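Local coordinates for heme-binding protein A (Haemophilus parasuis 29755, PDB 3TPA) that probably binds glutathione as the extracytoplasmic solute-binding component of an ABC-type importer, despite a name that refers to heme, at residues F32-Q37 / L221-T226; K167-Q172 / Q185-G190; I193-Q198 / A202-A207; V209-G214 / A506-S511. The protein carries 1 engineered substitution. All coordinates share one frame; numbering follows the deposited sequence.

Contact 1: F32-Q37 / L221-T226; sequences FNASSQ and LIFSIT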
loop_
_atom_site.group_PDB
_atom_site.type_symbol
_atom_site.label_atom_id
_atom_site.label_comp_id
_atom_site.label_asym_id
_atom_site.label_seq_id
_atom_site.Cartn_x
_atom_site.Cartn_y
_atom_site.Cartn_z
ATOM N N PHE A 32 -0.202 11.715 -2.665
ATOM C CA PHE A 32 -0.420 11.815 -1.225
ATOM C C PHE A 32 0.725 12.544 -0.535
ATOM O O PHE A 32 0.519 13.289 0.412
ATOM C CB PHE A 32 -0.582 10.422 -0.622
ATOM C CG PHE A 32 -1.890 9.749 -0.952
ATOM C CD1 PHE A 32 -3.055 10.479 -1.107
ATOM C CD2 PHE A 32 -1.956 8.365 -1.071
ATOM C CE1 PHE A 32 -4.285 9.833 -1.394
ATOM C CE2 PHE A 32 -3.182 7.715 -1.352
ATOM C CZ PHE A 32 -4.333 8.451 -1.523
ATOM N N ASN A 33 1.941 12.343 -1.026
ATOM C CA ASN A 33 3.109 12.965 -0.427
ATOM C C ASN A 33 3.030 14.498 -0.479
ATOM O O ASN A 33 3.588 15.192 0.374
ATOM C CB ASN A 33 4.381 12.481 -1.139
ATOM C CG ASN A 33 4.723 11.060 -0.786
ATOM O OD1 ASN A 33 4.500 10.635 0.341
ATOM N ND2 ASN A 33 5.262 10.307 -1.746
ATOM N N ALA A 34 2.354 15.014 -1.499
ATOM C CA ALA A 34 2.180 16.457 -1.687
ATOM C C ALA A 34 0.956 17.021 -0.967
ATOM O O ALA A 34 0.808 18.231 -0.871
ATOM C CB ALA A 34 2.086 16.777 -3.171
ATOM N N SER A 35 0.058 16.158 -0.488
ATOM C CA SER A 35 -1.146 16.649 0.191
ATOM C C SER A 35 -1.359 16.064 1.597
ATOM O O SER A 35 -0.951 16.651 2.593
ATOM C CB SER A 35 -2.382 16.417 -0.680
ATOM O OG SER A 35 -2.527 15.046 -1.008
ATOM N N SER A 36 -1.986 14.901 1.673
ATOM C CA SER A 36 -2.339 14.296 2.950
ATOM C C SER A 36 -1.151 14.204 3.900
ATOM O O SER A 36 -1.307 14.346 5.114
ATOM C CB SER A 36 -2.948 12.907 2.721
ATOM O OG SER A 36 -2.241 12.240 1.683
ATOM N N GLN A 37 0.037 13.959 3.347
ATOM C CA GLN A 37 1.194 13.652 4.173
ATOM C C GLN A 37 1.743 14.883 4.867
ATOM O O GLN A 37 2.364 14.757 5.912
ATOM C CB GLN A 37 2.300 12.931 3.379
ATOM C CG GLN A 37 2.012 11.461 3.055
ATOM C CD GLN A 37 2.104 10.534 4.267
ATOM O OE1 GLN A 37 3.093 10.529 4.993
ATOM N NE2 GLN A 37 1.070 9.733 4.473
ATOM N N LEU A 221 9.417 23.834 2.952
ATOM C CA LEU A 221 9.499 22.594 2.221
ATOM C C LEU A 221 9.367 22.933 0.742
ATOM O O LEU A 221 8.398 23.579 0.333
ATOM C CB LEU A 221 8.338 21.695 2.643
ATOM C CG LEU A 221 8.536 20.265 3.129
ATOM C CD1 LEU A 221 9.591 20.161 4.229
ATOM C CD2 LEU A 221 7.173 19.733 3.619
ATOM N N ILE A 222 10.341 22.517 -0.063
ATOM C CA ILE A 222 10.213 22.661 -1.506
ATOM C C ILE A 222 10.208 21.302 -2.186
ATOM O O ILE A 222 11.179 20.556 -2.087
ATOM C CB ILE A 222 11.345 23.510 -2.113
ATOM C CG1 ILE A 222 11.417 24.873 -1.428
ATOM C CG2 ILE A 222 11.133 23.682 -3.607
ATOM C CD1 ILE A 222 12.611 25.705 -1.851
ATOM N N PHE A 223 9.112 20.985 -2.875
ATOM C CA PHE A 223 9.078 19.825 -3.758
ATOM C C PHE A 223 9.489 20.263 -5.171
ATOM O O PHE A 223 8.705 20.903 -5.872
ATOM C CB PHE A 223 7.678 19.217 -3.823
ATOM C CG PHE A 223 7.263 18.440 -2.581
ATOM C CD1 PHE A 223 6.313 17.440 -2.677
ATOM C CD2 PHE A 223 7.805 18.728 -1.340
ATOM C CE1 PHE A 223 5.912 16.721 -1.544
ATOM C CE2 PHE A 223 7.412 18.025 -0.209
ATOM C CZ PHE A 223 6.462 17.017 -0.314
ATOM N N SER A 224 10.708 19.915 -5.581
ATOM C CA SER A 224 11.217 20.317 -6.889
ATOM C C SER A 224 11.114 19.194 -7.916
ATOM O O SER A 224 11.736 18.147 -7.767
ATOM C CB SER A 224 12.668 20.784 -6.780
ATOM O OG SER A 224 13.234 20.990 -8.066
ATOM N N ILE A 225 10.325 19.413 -8.963
ATOM C CA ILE A 225 10.161 18.377 -9.985
ATOM C C ILE A 225 11.446 18.236 -10.798
ATOM O O ILE A 225 11.880 19.168 -11.479
ATOM C CB ILE A 225 8.979 18.642 -10.944
ATOM C CG1 ILE A 225 7.641 18.484 -10.223
ATOM C CG2 ILE A 225 9.015 17.674 -12.116
ATOM C CD1 ILE A 225 7.348 19.575 -9.221
ATOM N N THR A 226 12.025 17.048 -10.728
ATOM C CA THR A 226 13.328 16.769 -11.293
ATOM C C THR A 226 13.215 15.426 -11.978
ATOM O O THR A 226 13.489 14.397 -11.370
ATOM C CB THR A 226 14.371 16.660 -10.181
ATOM O OG1 THR A 226 14.170 17.713 -9.225
ATOM C CG2 THR A 226 15.796 16.728 -10.757
#
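Strand 220-225 of the mixed five-stranded sheet sends F223 against the turn that leads into the short helix 36-39, where the ring meets N33 and A34. The contact is small and one-sided: a single phenylalanine ring is set against a piece of backbone. F223 CE1 lies 3.4 Å from N33 O and F223 CZ lies 3.5 Å from the same oxygen, so the carbonyl sits at the ring edge, near the ring plane, where the slightly positive C-H groups can meet a partial negative charge. The approach to A34 is oblique, with F223 CE1 3.7 Å from A34 CA and 4.2 Å from A34 CB; a methyl group is small enough to let the ring come this close to the main chain. F223 has CG anti to its carbonyl carbon (chi1 -74°), which carries the ring out from the strand to the turn. N33 O also accepts a bond from Q38 NE2, while N33 turns its amide elsewhere, OD1 receiving T505 N. Within the turn, F32 O is gripped from opposite faces of its plane by S35 N and Q37 N, each at 3.0 Å, which draws the chain round. On the sheet side, Y205 and V203 of the neighbouring strand 202-207 touch F223, and Y205 OH bonds to A34 O. F223 thus joins the mixed sheet to the turn before helix 36-39, within the fold of a family 5 solute-binding protein.

Contact 2: K167-Q172 / Q185-G190; sequences KEYADQ and QPIGTG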
loop_
_atom_site.group_PDB
_atom_site.type_symbol
_atom_site.label_atom_id
_atom_site.label_comp_id
_atom_site.label_asym_id
_atom_site.label_seq_id
_atom_site.Cartn_x
_atom_site.Cartn_y
_atom_site.Cartn_z
ATOM N N LYS A 167 -15.204 21.634 6.550
ATOM C CA LYS A 167 -16.525 21.893 5.994
ATOM C C LYS A 167 -16.794 23.392 5.922
ATOM O O LYS A 167 -17.480 23.856 5.023
ATOM C CB LYS A 167 -17.622 21.180 6.797
ATOM C CG LYS A 167 -19.030 21.389 6.220
ATOM C CD LYS A 167 -20.083 20.710 7.094
ATOM C CE LYS A 167 -21.442 20.638 6.398
ATOM N NZ LYS A 167 -22.046 21.958 6.107
ATOM N N GLU A 168 -16.249 24.159 6.860
ATOM C CA GLU A 168 -16.455 25.610 6.824
ATOM C C GLU A 168 -15.916 26.176 5.505
ATOM O O GLU A 168 -16.587 26.942 4.800
ATOM C CB GLU A 168 -15.806 26.291 8.035
ATOM C CG GLU A 168 -16.005 27.799 8.069
ATOM C CD GLU A 168 -15.711 28.411 9.428
ATOM O OE1 GLU A 168 -14.926 27.828 10.213
ATOM O OE2 GLU A 168 -16.274 29.487 9.714
ATOM N N TYR A 169 -14.697 25.773 5.165
ATOM C CA TYR A 169 -14.070 26.137 3.902
ATOM C C TYR A 169 -14.903 25.626 2.731
ATOM O O TYR A 169 -15.182 26.364 1.791
ATOM C CB TYR A 169 -12.686 25.501 3.880
ATOM C CG TYR A 169 -11.752 25.830 2.728
ATOM C CD1 TYR A 169 -11.653 27.116 2.202
ATOM C CD2 TYR A 169 -10.925 24.836 2.203
ATOM C CE1 TYR A 169 -10.748 27.398 1.146
ATOM C CE2 TYR A 169 -10.028 25.103 1.181
ATOM C CZ TYR A 169 -9.945 26.379 0.651
ATOM O OH TYR A 169 -9.045 26.610 -0.372
ATOM N N ALA A 170 -15.308 24.361 2.794
ATOM C CA ALA A 170 -16.130 23.777 1.729
ATOM C C ALA A 170 -17.480 24.510 1.585
ATOM O O ALA A 170 -17.938 24.784 0.471
ATOM C CB ALA A 170 -16.350 22.298 1.979
ATOM N N ASP A 171 -18.112 24.832 2.708
ATOM C CA ASP A 171 -19.352 25.599 2.656
ATOM C C ASP A 171 -19.115 26.934 1.965
ATOM O O ASP A 171 -19.877 27.323 1.076
ATOM C CB ASP A 171 -19.947 25.821 4.056
ATOM C CG ASP A 171 -20.557 24.560 4.644
ATOM O OD1 ASP A 171 -20.777 23.605 3.884
ATOM O OD2 ASP A 171 -20.823 24.527 5.863
ATOM N N GLN A 172 -18.054 27.633 2.372
ATOM C CA GLN A 172 -17.756 28.948 1.807
ATOM C C GLN A 172 -17.565 28.880 0.303
ATOM O O GLN A 172 -18.111 29.701 -0.433
ATOM C CB GLN A 172 -16.504 29.577 2.435
ATOM C CG GLN A 172 -16.189 30.951 1.864
ATOM C CD GLN A 172 -14.844 31.502 2.310
ATOM O OE1 GLN A 172 -14.655 31.846 3.475
ATOM N NE2 GLN A 172 -13.903 31.596 1.375
ATOM N N GLN A 185 -6.648 23.963 -3.703
ATOM C CA GLN A 185 -5.945 24.799 -2.735
ATOM C C GLN A 185 -6.210 24.231 -1.352
ATOM O O GLN A 185 -7.082 24.712 -0.626
ATOM C CB GLN A 185 -6.431 26.248 -2.817
ATOM C CG GLN A 185 -6.574 26.752 -4.234
ATOM C CD GLN A 185 -5.243 27.073 -4.868
ATOM O OE1 GLN A 185 -4.253 27.310 -4.170
ATOM N NE2 GLN A 185 -5.207 27.086 -6.199
ATOM N N PRO A 186 -5.458 23.188 -0.989
ATOM C CA PRO A 186 -5.786 22.406 0.211
ATOM C C PRO A 186 -5.613 23.174 1.515
ATOM O O PRO A 186 -4.657 23.930 1.683
ATOM C CB PRO A 186 -4.815 21.214 0.136
ATOM C CG PRO A 186 -3.684 21.698 -0.760
ATOM C CD PRO A 186 -4.339 22.610 -1.752
ATOM N N ILE A 187 -6.563 22.970 2.424
ATOM C CA ILE A 187 -6.558 23.564 3.758
ATOM C C ILE A 187 -6.763 22.400 4.705
ATOM O O ILE A 187 -7.730 21.658 4.574
ATOM C CB ILE A 187 -7.734 24.552 3.940
ATOM C CG1 ILE A 187 -7.426 25.904 3.287
ATOM C CG2 ILE A 187 -8.101 24.726 5.421
ATOM C CD1 ILE A 187 -6.286 26.661 3.950
ATOM N N GLY A 188 -5.863 22.225 5.662
ATOM C CA GLY A 188 -6.051 21.167 6.628
ATOM C C GLY A 188 -5.604 21.542 8.011
ATOM O O GLY A 188 -5.425 22.715 8.328
ATOM N N THR A 189 -5.435 20.533 8.851
ATOM C CA THR A 189 -4.983 20.769 10.211
ATOM C C THR A 189 -3.515 20.386 10.354
ATOM O O THR A 189 -2.957 20.488 11.441
ATOM C CB THR A 189 -5.814 19.948 11.227
ATOM O OG1 THR A 189 -5.695 18.548 10.929
ATOM C CG2 THR A 189 -7.284 20.352 11.171
ATOM N N GLY A 190 -2.907 19.951 9.247
ATOM C CA GLY A 190 -1.604 19.310 9.268
ATOM C C GLY A 190 -0.407 20.189 9.584
ATOM O O GLY A 190 -0.529 21.399 9.746
#
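One face of the Y169 ring is covered by I187, and Q185 O lies at the ring's edge. I187 CG1 stands 3.8 Å from the Y169 ring centroid, 25° off the normal and shifted toward the rim, a CH-pi contact in which the aliphatic branch lies over the pi cloud; the nearest ring atom to I187 CG1 is Y169 CE2, at 3.4 Å. While CG1 lies over the face, I187 CB sits beyond the rim, 3.6 Å from Y169 CD2. At the far end of the ring the hydroxyl donates to Q185 O, Y169 OH to Q185 O 2.7 Å, in the carbonyl plane with a C=O...donor angle of 146°. Two unlike contacts, one apolar and one polar, therefore fix the same ring, and tyrosine suits the place because it supplies both. Helix 167-175 is in this way pinned to the chain that leaves helix 181-184 on its way to strand 192-194, closing a short helical excursion. With CG anti to the backbone N (chi1 -174°), Y169 stretches outward from the helix to reach the partner chain. F86 meets the ring as well, and T181 and L182 of helix 181-184 touch it. Q185 contributes its carbonyl and CB, which lies 3.6 Å from Y169 OH, while its bent chain carries the amide away.

Contact 3: I193-Q198 / A202-A207; sequences IFQTNQ and AVRYTA. Unlike the reference sequence in segment 193-198: N197 (reference Tyr).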
loop_
_atom_site.group_PDB
_atom_site.type_symbol
_atom_site.label_atom_id
_atom_site.label_comp_id
_atom_site.label_asym_id
_atom_site.label_seq_id
_atom_site.Cartn_x
_atom_site.Cartn_y
_atom_site.Cartn_z
ATOM N N ILE A 193 1.676 24.024 5.707
ATOM C CA ILE A 193 0.699 24.831 4.986
ATOM C C ILE A 193 1.088 24.974 3.517
ATOM O O ILE A 193 2.214 25.366 3.195
ATOM C CB ILE A 193 0.635 26.237 5.591
ATOM C CG1 ILE A 193 0.123 26.167 7.039
ATOM C CG2 ILE A 193 -0.236 27.152 4.723
ATOM C CD1 ILE A 193 0.399 27.424 7.846
ATOM N N PHE A 194 0.166 24.647 2.627
ATOM C CA PHE A 194 0.387 24.816 1.193
ATOM C C PHE A 194 0.477 26.309 0.848
ATOM O O PHE A 194 -0.490 27.057 1.023
ATOM C CB PHE A 194 -0.759 24.133 0.434
ATOM C CG PHE A 194 -0.749 24.349 -1.060
ATOM C CD1 PHE A 194 0.056 23.583 -1.886
ATOM C CD2 PHE A 194 -1.588 25.290 -1.639
ATOM C CE1 PHE A 194 0.046 23.771 -3.265
ATOM C CE2 PHE A 194 -1.607 25.483 -3.010
ATOM C CZ PHE A 194 -0.792 24.726 -3.827
ATOM N N GLN A 195 1.632 26.734 0.348
ATOM C CA GLN A 195 1.817 28.122 -0.061
ATOM C C GLN A 195 0.952 28.436 -1.277
ATOM O O GLN A 195 1.073 27.789 -2.317
ATOM C CB GLN A 195 3.290 28.397 -0.376
ATOM C CG GLN A 195 3.748 29.802 -0.023
ATOM C CD GLN A 195 5.200 30.048 -0.379
ATOM O OE1 GLN A 195 6.038 30.263 0.497
ATOM N NE2 GLN A 195 5.507 30.017 -1.671
ATOM N N THR A 196 0.077 29.429 -1.143
ATOM C CA THR A 196 -0.841 29.791 -2.233
ATOM C C THR A 196 -0.119 30.389 -3.438
ATOM O O THR A 196 -0.562 30.239 -4.578
ATOM C CB THR A 196 -1.960 30.755 -1.762
ATOM O OG1 THR A 196 -2.371 31.581 -2.858
ATOM C CG2 THR A 196 -1.470 31.647 -0.631
ATOM N N ASN A 197 0.984 31.077 -3.175
ATOM C CA ASN A 197 1.862 31.564 -4.238
ATOM C C ASN A 197 2.799 30.448 -4.710
ATOM O O ASN A 197 3.657 30.001 -3.975
ATOM C CB ASN A 197 2.576 32.855 -3.810
ATOM C CG ASN A 197 3.923 33.054 -4.489
ATOM O OD1 ASN A 197 4.937 33.192 -3.827
ATOM N ND2 ASN A 197 3.931 33.072 -5.809
ATOM N N GLN A 198 2.562 29.973 -5.926
ATOM C CA GLN A 198 3.283 28.823 -6.443
ATOM C C GLN A 198 3.878 29.103 -7.812
ATOM O O GLN A 198 3.327 29.869 -8.603
ATOM C CB GLN A 198 2.362 27.602 -6.512
ATOM C CG GLN A 198 1.978 27.038 -5.155
ATOM C CD GLN A 198 2.750 25.780 -4.806
ATOM O OE1 GLN A 198 3.114 24.998 -5.684
ATOM N NE2 GLN A 198 3.004 25.580 -3.518
ATOM N N ALA A 202 7.451 23.278 -9.299
ATOM C CA ALA A 202 7.642 23.196 -7.848
ATOM C C ALA A 202 6.367 23.298 -6.985
ATOM O O ALA A 202 5.415 24.003 -7.329
ATOM C CB ALA A 202 8.662 24.227 -7.389
ATOM N N VAL A 203 6.366 22.593 -5.854
ATOM C CA VAL A 203 5.307 22.750 -4.850
ATOM C C VAL A 203 5.926 23.223 -3.529
ATOM O O VAL A 203 6.844 22.600 -3.013
ATOM C CB VAL A 203 4.502 21.458 -4.635
ATOM C CG1 VAL A 203 3.277 21.739 -3.808
ATOM C CG2 VAL A 203 4.089 20.839 -5.964
ATOM N N ARG A 204 5.432 24.333 -2.988
ATOM C CA ARG A 204 6.048 24.943 -1.809
ATOM C C ARG A 204 5.178 24.929 -0.553
ATOM O O ARG A 204 3.971 25.167 -0.623
ATOM C CB ARG A 204 6.459 26.386 -2.125
ATOM C CG ARG A 204 7.700 26.499 -2.996
ATOM C CD ARG A 204 8.113 27.966 -3.178
ATOM N NE ARG A 204 9.483 28.096 -3.671
ATOM C CZ ARG A 204 9.835 27.934 -4.940
ATOM N NH1 ARG A 204 8.921 27.630 -5.848
ATOM N NH2 ARG A 204 11.102 28.071 -5.300
ATOM N N TYR A 205 5.799 24.670 0.597
ATOM C CA TYR A 205 5.082 24.609 1.871
ATOM C C TYR A 205 5.807 25.388 2.944
ATOM O O TYR A 205 7.021 25.554 2.888
ATOM C CB TYR A 205 4.934 23.166 2.385
ATOM C CG TYR A 205 4.363 22.205 1.385
ATOM C CD1 TYR A 205 3.037 21.790 1.456
ATOM C CD2 TYR A 205 5.150 21.709 0.372
ATOM C CE1 TYR A 205 2.512 20.902 0.520
ATOM C CE2 TYR A 205 4.641 20.827 -0.565
ATOM C CZ TYR A 205 3.328 20.424 -0.486
ATOM O OH TYR A 205 2.847 19.552 -1.430
ATOM N N THR A 206 5.042 25.824 3.938
ATOM C CA THR A 206 5.573 26.477 5.128
ATOM C C THR A 206 5.070 25.783 6.380
ATOM O O THR A 206 3.946 25.293 6.408
ATOM C CB THR A 206 5.114 27.940 5.188
ATOM O OG1 THR A 206 5.641 28.650 4.058
ATOM C CG2 THR A 206 5.605 28.593 6.471
ATOM N N ALA A 207 5.886 25.748 7.426
ATOM C CA ALA A 207 5.467 25.111 8.670
ATOM C C ALA A 207 4.254 25.804 9.290
ATOM O O ALA A 207 4.145 27.031 9.284
ATOM C CB ALA A 207 6.618 25.071 9.669
#
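I193 and T206 form the firm end of this beta hairpin, an antiparallel hydrogen-bonded pair whose two bonds run I193 N to T206 O (2.7 Å, nearly straight at 172°) and T206 N to I193 O (3.0 Å). Next comes the non-hydrogen-bonded pair F194 and Y205, then a third backbone bond, Q195 N to R204 O at 3.0 Å. On the side of I193 and T206, Q195 and R204 also pack closely: they lie side by side and point the same way, amide and guanidinium planes 6° apart, with Q195 NE2 3.6 Å from R204 CD. On the face carrying F194 and Y205 the packing is apolar: F194 turns its ring edge to V203, F194 CE1 to V203 CG1 3.9 Å. F194 is turned so that its ring lies beside its own carbonyl carbon (chi1 174°), leaning toward this beta-branched neighbour, whose shape suits an extended strand. Only the turn at T196-N197 is loose and open to solvent; N197, which differs from the reference tyrosine and is poorly ordered, accepts Q195 NE2 at its O, 3.0 Å away. Q198 NE2 donates to Q195 O at 3.2 Å, yet its amide orientation is doubtful: NE2 also faces the donor R204 N, and OE1 the acceptor A202 O. Strand 192-194 is the sheet's edge in this chain; strand 202-207 pairs on its other side with strand 220-225, and F194 rests against Q185 and P186, just past helix 181-184.

Contact 4: V209-G214 / A506-S511; sequences VDYWKG and AFYGVS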
loop_
_atom_site.group_PDB
_atom_site.type_symbol
_atom_site.label_atom_id
_atom_site.label_comp_id
_atom_site.label_asym_id
_atom_site.label_seq_id
_atom_site.Cartn_x
_atom_site.Cartn_y
_atom_site.Cartn_z
ATOM N N VAL A 209 2.569 26.991 12.444
ATOM C CA VAL A 209 2.972 27.332 13.803
ATOM C C VAL A 209 1.994 26.787 14.843
ATOM O O VAL A 209 2.377 26.495 15.977
ATOM C CB VAL A 209 3.090 28.846 13.998
ATOM C CG1 VAL A 209 3.454 29.159 15.453
ATOM C CG2 VAL A 209 4.119 29.418 13.042
ATOM N N ASP A 210 0.734 26.647 14.449
ATOM C CA ASP A 210 -0.323 26.267 15.383
ATOM C C ASP A 210 -0.567 24.763 15.487
ATOM O O ASP A 210 -1.444 24.321 16.223
ATOM C CB ASP A 210 -1.630 26.985 15.023
ATOM C CG ASP A 210 -1.548 28.488 15.226
ATOM O OD1 ASP A 210 -0.977 28.919 16.248
ATOM O OD2 ASP A 210 -2.047 29.239 14.360
ATOM N N TYR A 211 0.218 23.984 14.757
ATOM C CA TYR A 211 0.064 22.529 14.729
ATOM C C TYR A 211 -0.061 21.962 16.119
ATOM O O TYR A 211 0.750 22.263 16.993
ATOM C CB TYR A 211 1.239 21.866 14.009
ATOM C CG TYR A 211 0.993 20.406 13.703
ATOM C CD1 TYR A 211 -0.234 19.980 13.205
ATOM C CD2 TYR A 211 1.982 19.463 13.897
ATOM C CE1 TYR A 211 -0.466 18.651 12.915
ATOM C CE2 TYR A 211 1.766 18.133 13.604
ATOM C CZ TYR A 211 0.542 17.730 13.123
ATOM O OH TYR A 211 0.343 16.398 12.835
ATOM N N TRP A 212 -1.080 21.125 16.311
ATOM C CA TRP A 212 -1.447 20.630 17.630
ATOM C C TRP A 212 -0.355 19.809 18.312
ATOM O O TRP A 212 -0.282 19.785 19.538
ATOM C CB TRP A 212 -2.790 19.853 17.586
ATOM C CG TRP A 212 -2.820 18.666 16.648
ATOM C CD1 TRP A 212 -3.122 18.680 15.313
ATOM C CD2 TRP A 212 -2.545 17.299 16.980
ATOM N NE1 TRP A 212 -3.032 17.409 14.790
ATOM C CE2 TRP A 212 -2.685 16.543 15.795
ATOM C CE3 TRP A 212 -2.180 16.639 18.162
ATOM C CZ2 TRP A 212 -2.479 15.165 15.756
ATOM C CZ3 TRP A 212 -1.973 15.269 18.121
ATOM C CH2 TRP A 212 -2.125 14.548 16.925
ATOM N N LYS A 213 0.477 19.133 17.525
ATOM C CA LYS A 213 1.577 18.317 18.048
ATOM C C LYS A 213 2.812 19.167 18.369
ATOM O O LYS A 213 3.819 18.654 18.856
ATOM C CB LYS A 213 1.991 17.245 17.023
ATOM C CG LYS A 213 1.294 15.902 17.127
ATOM C CD LYS A 213 1.783 14.968 16.017
ATOM C CE LYS A 213 2.148 13.597 16.544
ATOM N NZ LYS A 213 1.079 13.064 17.422
ATOM N N GLY A 214 2.731 20.463 18.084
ATOM C CA GLY A 214 3.884 21.341 18.185
ATOM C C GLY A 214 4.442 21.612 16.801
ATOM O O GLY A 214 4.408 20.737 15.938
ATOM N N ALA A 506 6.763 11.605 5.045
ATOM C CA ALA A 506 6.324 12.695 5.918
ATOM C C ALA A 506 7.540 13.451 6.451
ATOM O O ALA A 506 8.529 12.842 6.847
ATOM C CB ALA A 506 5.467 12.162 7.082
ATOM N N PHE A 507 7.481 14.776 6.438
ATOM C CA PHE A 507 8.623 15.580 6.847
ATOM C C PHE A 507 8.467 16.235 8.218
ATOM O O PHE A 507 9.384 16.893 8.701
ATOM C CB PHE A 507 9.003 16.569 5.743
ATOM C CG PHE A 507 9.361 15.889 4.446
ATOM C CD1 PHE A 507 10.520 15.126 4.347
ATOM C CD2 PHE A 507 8.534 15.982 3.345
ATOM C CE1 PHE A 507 10.853 14.485 3.169
ATOM C CE2 PHE A 507 8.855 15.340 2.162
ATOM C CZ PHE A 507 10.019 14.586 2.074
ATOM N N TYR A 508 7.319 16.026 8.861
ATOM C CA TYR A 508 7.168 16.424 10.258
ATOM C C TYR A 508 8.121 15.591 11.097
ATOM O O TYR A 508 8.303 14.412 10.833
ATOM C CB TYR A 508 5.735 16.210 10.757
ATOM C CG TYR A 508 5.542 16.722 12.170
ATOM C CD1 TYR A 508 5.496 18.097 12.432
ATOM C CD2 TYR A 508 5.441 15.844 13.243
ATOM C CE1 TYR A 508 5.330 18.576 13.721
ATOM C CE2 TYR A 508 5.277 16.311 14.535
ATOM C CZ TYR A 508 5.224 17.681 14.764
ATOM O OH TYR A 508 5.060 18.149 16.043
ATOM N N GLY A 509 8.727 16.192 12.111
ATOM C CA GLY A 509 9.686 15.464 12.929
ATOM C C GLY A 509 11.085 15.409 12.322
ATOM O O GLY A 509 12.028 14.948 12.960
ATOM N N VAL A 510 11.225 15.881 11.088
ATOM C CA VAL A 510 12.529 15.889 10.420
ATOM C C VAL A 510 13.261 17.222 10.634
ATOM O O VAL A 510 12.643 18.291 10.666
ATOM C CB VAL A 510 12.400 15.608 8.906
ATOM C CG1 VAL A 510 13.745 15.773 8.201
ATOM C CG2 VAL A 510 11.839 14.214 8.659
ATOM N N SER A 511 14.583 17.142 10.770
ATOM C CA SER A 511 15.415 18.323 10.979
ATOM C C SER A 511 16.643 18.314 10.071
ATOM O O SER A 511 17.013 17.267 9.539
ATOM C CB SER A 511 15.841 18.431 12.448
ATOM O OG SER A 511 16.520 17.267 12.872
#
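Y211 presents its edge to the face of Y508, a T-shaped pair with centroids 5.0 Å apart and planes at 78°. The touching edge is CD2 and CE2 of Y211: Y211 CD2 lies 3.5 Å from Y508 CE1, and CE2 stands over the face of the Y508 ring toward its rim. The hydroxyl of Y508 carries on past this meeting point and donates to G214 O, Y508 OH to G214 O 2.7 Å, with the donor tilted 33° from the carbonyl plane. Y508 swings its ring clear of its own N (chi1 -175°), projecting it from one turn into the other. Both partners belong to beta turns: 211-214 is type I, with G214 N bonded to Y211 O, and 507-510 is type II, with V510 N bonded to F507 O. Glycine at 509 accepts the positive phi that the type II turn demands at its third place, and G214 likewise has backbone angles that a CB would obstruct. K213 crosses the tyrosine obliquely, K213 CB 3.3 Å from Y508 OH, while the amine continues past the ring. Y211 OH bonds to N41 ND2, and P191 touches both tyrosines. F507 turns to strands 9-14 and 220-225, tying the second turn to the sheet.

Overall arrangement
All four contacts lie on the same side of the chain's centre, near the mixed sheet. Contacts 1 and 3, with centres about 9 Å apart, share it directly through neighbouring strands 202-207 and 220-225, and F223 N is 2.8 Å from V203 O, a probable hydrogen bond. Contact 2 touches contact 3 where Q185 OE1 lies 3.4 Å from F194 CE2, and touches contact 4 where T189 O lies 3.3 Å from Y211 CD1. F507 CE2 of contact 4 packs 3.8 Å from F223 CZ of contact 1. Contacts 2 and 3 are nested within the chain loop closed by contact 1, whereas contact 4 crosses that loop, bringing in the C-terminal region.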